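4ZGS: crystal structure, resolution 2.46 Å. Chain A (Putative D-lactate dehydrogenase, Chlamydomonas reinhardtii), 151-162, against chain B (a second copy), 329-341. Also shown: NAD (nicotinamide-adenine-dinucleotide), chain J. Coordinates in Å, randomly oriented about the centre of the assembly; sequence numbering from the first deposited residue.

Chain A, residues 151-162: NRHLTDAYIRVR
Chain B 329-341: QVLVTPHTAFLTE

How do the two backbones meet? In chain A a helix runs from A:Leu154 through A:Arg162 and beyond, with A:His153 (phi/psi 52/44) at its N-cap. In chain B, strand 330-332 leads into a loop, where a type I turn from B:Thr336 to B:Leu339 is closed by B:Leu339 N to B:Thr336 O at 2.8 Å. The helix and strand axes cross almost at right angles (94°), 8.5 Å apart at their closest. The register pairs A:Ala157 with B:Thr333 (CA to CA 5.8 Å), A:Val161 with B:Pro334 (6.7 Å) and A:Arg152 with B:Thr340 (8.2 Å).

Which apolar side chains pack between the helix and the segment around B:Thr333? A:Ala157 points toward chain B, and its CB lies 3.9 Å from B:Thr333 CG2 and 4.1 Å from B:Pro334 CD. One turn later A:Val161 (chi1 t) also points toward it, setting CG2 3.5 Å from B:Pro334 CD and CG1 4.1 Å from B:Val332 CG1 (chi1 t).

How does A:Tyr158 join in? The CA-to-CB bond of A:Tyr158 points sideways, but with chi1 t and chi2 71° the ring reaches B:Leu331 (chi1 t, chi2 p), A:Tyr158 CD1 to B:Leu331 CD1 at a tight 3.3 Å. Within the helix, A:Arg162 NH1 donates to A:Tyr158 OH at 2.7 Å.

Where is the contact polar? A:Arg152, folded m, m, m with chi4 -101°, carries its guanidinium to the B turn. A:Arg152 NH2 donates hydrogen bonds to B:Thr336 O at 3.2 Å and to B:Ala337 O at a very short 2.5 Å. Both carbonyls lie near the guanidinium plane, as suits its N-H directions, while B:Thr340 OG1 sits over one face, 3.8 Å from A:Arg152 CZ. The same turn borders NAD: B:Phe338 N lies 3.0 Å from NAD N7N.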

# COMPACT_ATOMS: atom_id res chain seq x y z
N ASN A 151 13.97 -13.62 0.14
CA ASN A 151 14.09 -14.80 0.98
C ASN A 151 13.14 -14.74 2.15
O ASN A 151 12.59 -15.76 2.58
CB ASN A 151 15.51 -14.95 1.51
CG ASN A 151 16.39 -15.69 0.57
OD1 ASN A 151 15.92 -16.37 -0.34
ND2 ASN A 151 17.68 -15.61 0.81
N ARG A 152 13.05 -13.57 2.75
CA ARG A 152 12.29 -13.41 3.96
C ARG A 152 10.95 -12.73 3.74
O ARG A 152 10.30 -12.37 4.72
CB ARG A 152 13.13 -12.67 5.00
CG ARG A 152 14.48 -13.39 5.26
CD ARG A 152 14.28 -14.91 5.56
NE ARG A 152 13.72 -15.16 6.89
CZ ARG A 152 14.43 -15.55 7.95
NH1 ARG A 152 15.76 -15.74 7.85
NH2 ARG A 152 13.82 -15.74 9.13
N HIS A 153 10.57 -12.52 2.48
CA HIS A 153 9.27 -11.91 2.15
C HIS A 153 9.08 -10.61 2.91
O HIS A 153 7.99 -10.35 3.44
CB HIS A 153 8.07 -12.86 2.50
CG HIS A 153 8.07 -14.16 1.77
ND1 HIS A 153 7.55 -14.30 0.50
CD2 HIS A 153 8.52 -15.38 2.12
CE1 HIS A 153 7.67 -15.56 0.10
NE2 HIS A 153 8.26 -16.24 1.07
N LEU A 154 10.11 -9.78 2.95
CA LEU A 154 10.03 -8.52 3.68
C LEU A 154 8.97 -7.54 3.13
O LEU A 154 8.34 -6.84 3.93
CB LEU A 154 11.40 -7.82 3.72
CG LEU A 154 12.54 -8.54 4.45
CD1 LEU A 154 13.75 -7.58 4.62
CD2 LEU A 154 12.10 -9.08 5.78
N THR A 155 8.76 -7.45 1.81
CA THR A 155 7.76 -6.47 1.35
C THR A 155 6.33 -6.91 1.74
O THR A 155 5.59 -6.13 2.34
CB THR A 155 7.83 -6.21 -0.18
OG1 THR A 155 7.49 -7.39 -0.93
CG2 THR A 155 9.25 -5.69 -0.58
N ASP A 156 5.96 -8.15 1.46
CA ASP A 156 4.71 -8.71 1.99
C ASP A 156 4.58 -8.46 3.49
O ASP A 156 3.53 -8.01 3.96
CB ASP A 156 4.60 -10.21 1.72
CG ASP A 156 4.47 -10.55 0.24
OD1 ASP A 156 4.52 -9.62 -0.60
OD2 ASP A 156 4.34 -11.75 -0.07
N ALA A 157 5.63 -8.76 4.27
CA ALA A 157 5.50 -8.67 5.72
C ALA A 157 5.22 -7.27 6.19
O ALA A 157 4.36 -7.05 7.04
CB ALA A 157 6.74 -9.18 6.37
N TYR A 158 5.94 -6.32 5.62
CA TYR A 158 5.81 -4.93 5.98
C TYR A 158 4.37 -4.47 5.76
O TYR A 158 3.79 -3.81 6.63
CB TYR A 158 6.81 -4.08 5.18
CG TYR A 158 6.67 -2.60 5.42
CD1 TYR A 158 7.07 -2.04 6.64
CD2 TYR A 158 6.16 -1.76 4.45
CE1 TYR A 158 6.93 -0.68 6.89
CE2 TYR A 158 6.04 -0.41 4.69
CZ TYR A 158 6.42 0.12 5.91
OH TYR A 158 6.29 1.47 6.13
N ILE A 159 3.79 -4.81 4.61
CA ILE A 159 2.45 -4.33 4.24
C ILE A 159 1.33 -4.86 5.13
O ILE A 159 0.44 -4.12 5.58
CB ILE A 159 2.11 -4.68 2.78
CG1 ILE A 159 3.00 -3.86 1.84
CG2 ILE A 159 0.62 -4.41 2.51
CD1 ILE A 159 2.99 -4.31 0.39
N ARG A 160 1.39 -6.16 5.37
CA ARG A 160 0.47 -6.83 6.28
C ARG A 160 0.57 -6.25 7.67
O ARG A 160 -0.45 -6.00 8.30
CB ARG A 160 0.77 -8.29 6.37
CG ARG A 160 0.65 -9.08 5.13
CD ARG A 160 1.25 -10.42 5.55
NE ARG A 160 1.02 -11.48 4.60
CZ ARG A 160 0.72 -12.69 4.98
NH1 ARG A 160 0.59 -12.98 6.29
NH2 ARG A 160 0.54 -13.60 4.05
N VAL A 161 1.81 -6.10 8.17
CA VAL A 161 1.97 -5.54 9.50
C VAL A 161 1.37 -4.14 9.55
O VAL A 161 0.75 -3.78 10.56
CB VAL A 161 3.45 -5.49 9.98
CG1 VAL A 161 3.52 -4.79 11.36
CG2 VAL A 161 4.01 -6.89 10.10
N ARG A 162 1.52 -3.38 8.46
CA ARG A 162 0.94 -2.03 8.38
C ARG A 162 -0.59 -2.04 8.38
O ARG A 162 -1.21 -1.16 9.00
CB ARG A 162 1.44 -1.28 7.15
CG ARG A 162 2.90 -0.87 7.27
CD ARG A 162 3.06 0.38 8.15
NE ARG A 162 2.21 1.52 7.79
CZ ARG A 162 2.57 2.50 6.95
NH1 ARG A 162 3.75 2.47 6.36
NH2 ARG A 162 1.73 3.50 6.69
N GLN B 329 11.43 5.35 8.63
CA GLN B 329 12.69 4.62 8.90
C GLN B 329 12.49 3.41 9.84
O GLN B 329 13.49 2.85 10.34
CB GLN B 329 13.80 5.57 9.42
CG GLN B 329 13.59 6.13 10.84
CD GLN B 329 12.52 7.21 10.85
OE1 GLN B 329 11.49 7.05 10.19
NE2 GLN B 329 12.73 8.29 11.62
N VAL B 330 11.23 3.05 10.13
CA VAL B 330 10.94 1.87 10.96
C VAL B 330 10.44 0.68 10.17
O VAL B 330 9.63 0.81 9.27
CB VAL B 330 9.90 2.15 12.02
CG1 VAL B 330 9.41 0.81 12.62
CG2 VAL B 330 10.49 3.06 13.08
N LEU B 331 10.94 -0.50 10.50
CA LEU B 331 10.52 -1.67 9.76
C LEU B 331 10.25 -2.77 10.78
O LEU B 331 11.08 -3.04 11.62
CB LEU B 331 11.59 -2.10 8.76
CG LEU B 331 11.30 -3.43 8.07
CD1 LEU B 331 9.86 -3.46 7.67
CD2 LEU B 331 12.14 -3.58 6.84
N VAL B 332 9.04 -3.33 10.74
CA VAL B 332 8.62 -4.33 11.72
C VAL B 332 8.09 -5.56 11.00
O VAL B 332 7.21 -5.43 10.14
CB VAL B 332 7.52 -3.81 12.66
CG1 VAL B 332 7.00 -4.97 13.52
CG2 VAL B 332 8.03 -2.70 13.55
N THR B 333 8.61 -6.73 11.36
CA THR B 333 8.08 -8.00 10.85
C THR B 333 7.36 -8.73 11.99
O THR B 333 7.69 -8.52 13.17
CB THR B 333 9.18 -8.91 10.23
OG1 THR B 333 10.29 -9.04 11.14
CG2 THR B 333 9.65 -8.37 8.90
N PRO B 334 6.38 -9.59 11.65
CA PRO B 334 5.53 -10.21 12.67
C PRO B 334 6.09 -11.51 13.24
O PRO B 334 5.52 -12.59 13.00
CB PRO B 334 4.21 -10.45 11.92
CG PRO B 334 4.62 -10.69 10.52
CD PRO B 334 5.87 -9.82 10.29
N HIS B 335 7.19 -11.37 13.99
CA HIS B 335 7.89 -12.47 14.66
C HIS B 335 8.17 -13.60 13.66
O HIS B 335 7.78 -14.74 13.87
CB HIS B 335 7.08 -12.96 15.86
CG HIS B 335 7.91 -13.48 16.99
ND1 HIS B 335 7.91 -12.89 18.24
CD2 HIS B 335 8.78 -14.52 17.06
CE1 HIS B 335 8.74 -13.56 19.03
NE2 HIS B 335 9.28 -14.55 18.34
N THR B 336 8.73 -13.25 12.51
CA THR B 336 9.10 -14.24 11.51
C THR B 336 10.59 -14.61 11.49
O THR B 336 11.01 -15.37 10.63
CB THR B 336 8.72 -13.77 10.11
OG1 THR B 336 9.52 -12.64 9.75
CG2 THR B 336 7.24 -13.42 10.04
N ALA B 337 11.39 -14.08 12.41
CA ALA B 337 12.83 -14.35 12.33
C ALA B 337 13.11 -15.84 12.26
O ALA B 337 13.99 -16.23 11.53
CB ALA B 337 13.58 -13.76 13.52
N PHE B 338 12.29 -16.66 12.94
CA PHE B 338 12.52 -18.11 12.99
C PHE B 338 11.89 -18.84 11.83
O PHE B 338 12.17 -20.03 11.63
CB PHE B 338 11.95 -18.71 14.28
CG PHE B 338 10.44 -18.96 14.21
CD1 PHE B 338 9.55 -17.88 14.05
CD2 PHE B 338 9.92 -20.25 14.30
CE1 PHE B 338 8.16 -18.11 13.97
CE2 PHE B 338 8.56 -20.48 14.24
CZ PHE B 338 7.66 -19.41 14.07
N LEU B 339 11.08 -18.13 11.04
CA LEU B 339 10.14 -18.83 10.16
C LEU B 339 10.74 -19.13 8.81
O LEU B 339 10.61 -18.38 7.86
CB LEU B 339 8.87 -17.98 9.97
CG LEU B 339 7.66 -18.56 9.25
CD1 LEU B 339 6.93 -19.53 10.18
CD2 LEU B 339 6.73 -17.45 8.63
N THR B 340 11.21 -20.36 8.69
CA THR B 340 12.07 -20.78 7.61
C THR B 340 11.82 -22.25 7.34
O THR B 340 11.40 -22.96 8.24
CB THR B 340 13.49 -20.51 7.99
OG1 THR B 340 13.87 -19.24 7.44
CG2 THR B 340 14.40 -21.58 7.44
N GLU B 341 12.00 -22.67 6.10
CA GLU B 341 11.96 -24.08 5.74
C GLU B 341 12.84 -24.86 6.74
O GLU B 341 12.36 -25.72 7.48
CB GLU B 341 12.48 -24.29 4.32
CG GLU B 341 11.47 -24.07 3.23
CD GLU B 341 12.03 -24.37 1.85
OE1 GLU B 341 12.99 -25.18 1.75
OE2 GLU B 341 11.52 -23.79 0.85
PA NAD J . 21.80 -18.33 23.69
O1A NAD J . 21.39 -18.90 24.99
O2A NAD J . 22.50 -19.48 23.07
O5B NAD J . 22.79 -17.10 23.90
C5B NAD J . 22.46 -16.06 24.79
C4B NAD J . 23.68 -15.32 25.20
O4B NAD J . 23.28 -14.05 25.87
C3B NAD J . 24.50 -16.11 26.17
O3B NAD J . 25.86 -16.32 25.69
C2B NAD J . 24.55 -15.33 27.40
O2B NAD J . 25.86 -15.44 28.02
C1B NAD J . 24.27 -13.94 26.97
N9A NAD J . 23.86 -13.09 28.01
C8A NAD J . 23.35 -13.45 29.29
N7A NAD J . 23.10 -12.29 30.04
C5A NAD J . 23.46 -11.23 29.23
C6A NAD J . 23.47 -9.81 29.34
N6A NAD J . 23.02 -9.19 30.53
N1A NAD J . 23.88 -9.13 28.37
C2A NAD J . 24.29 -9.53 27.29
N3A NAD J . 24.35 -10.78 27.01
C4A NAD J . 23.95 -11.74 27.95
O3 NAD J . 20.51 -17.87 22.86
PN NAD J . 20.39 -17.73 21.27
O1N NAD J . 20.32 -19.04 20.58
O2N NAD J . 21.61 -17.14 20.67
O5D NAD J . 19.09 -16.84 20.95
C5D NAD J . 17.88 -17.09 21.68
C4D NAD J . 17.07 -15.84 21.69
O4D NAD J . 16.33 -15.68 20.42
C3D NAD J . 16.02 -15.86 22.72
O3D NAD J . 16.55 -15.52 24.02
C2D NAD J . 15.08 -14.85 22.26
O2D NAD J . 15.53 -13.55 22.73
C1D NAD J . 15.12 -14.90 20.78
N1N NAD J . 13.96 -15.47 20.21
C2N NAD J . 13.58 -15.04 18.93
C3N NAD J . 12.45 -15.56 18.31
C7N NAD J . 12.10 -15.05 16.92
O7N NAD J . 12.08 -13.86 16.70
N7N NAD J . 11.80 -15.97 15.87
C4N NAD J . 11.67 -16.52 18.97
C5N NAD J . 12.03 -16.96 20.26
C6N NAD J . 13.17 -16.44 20.88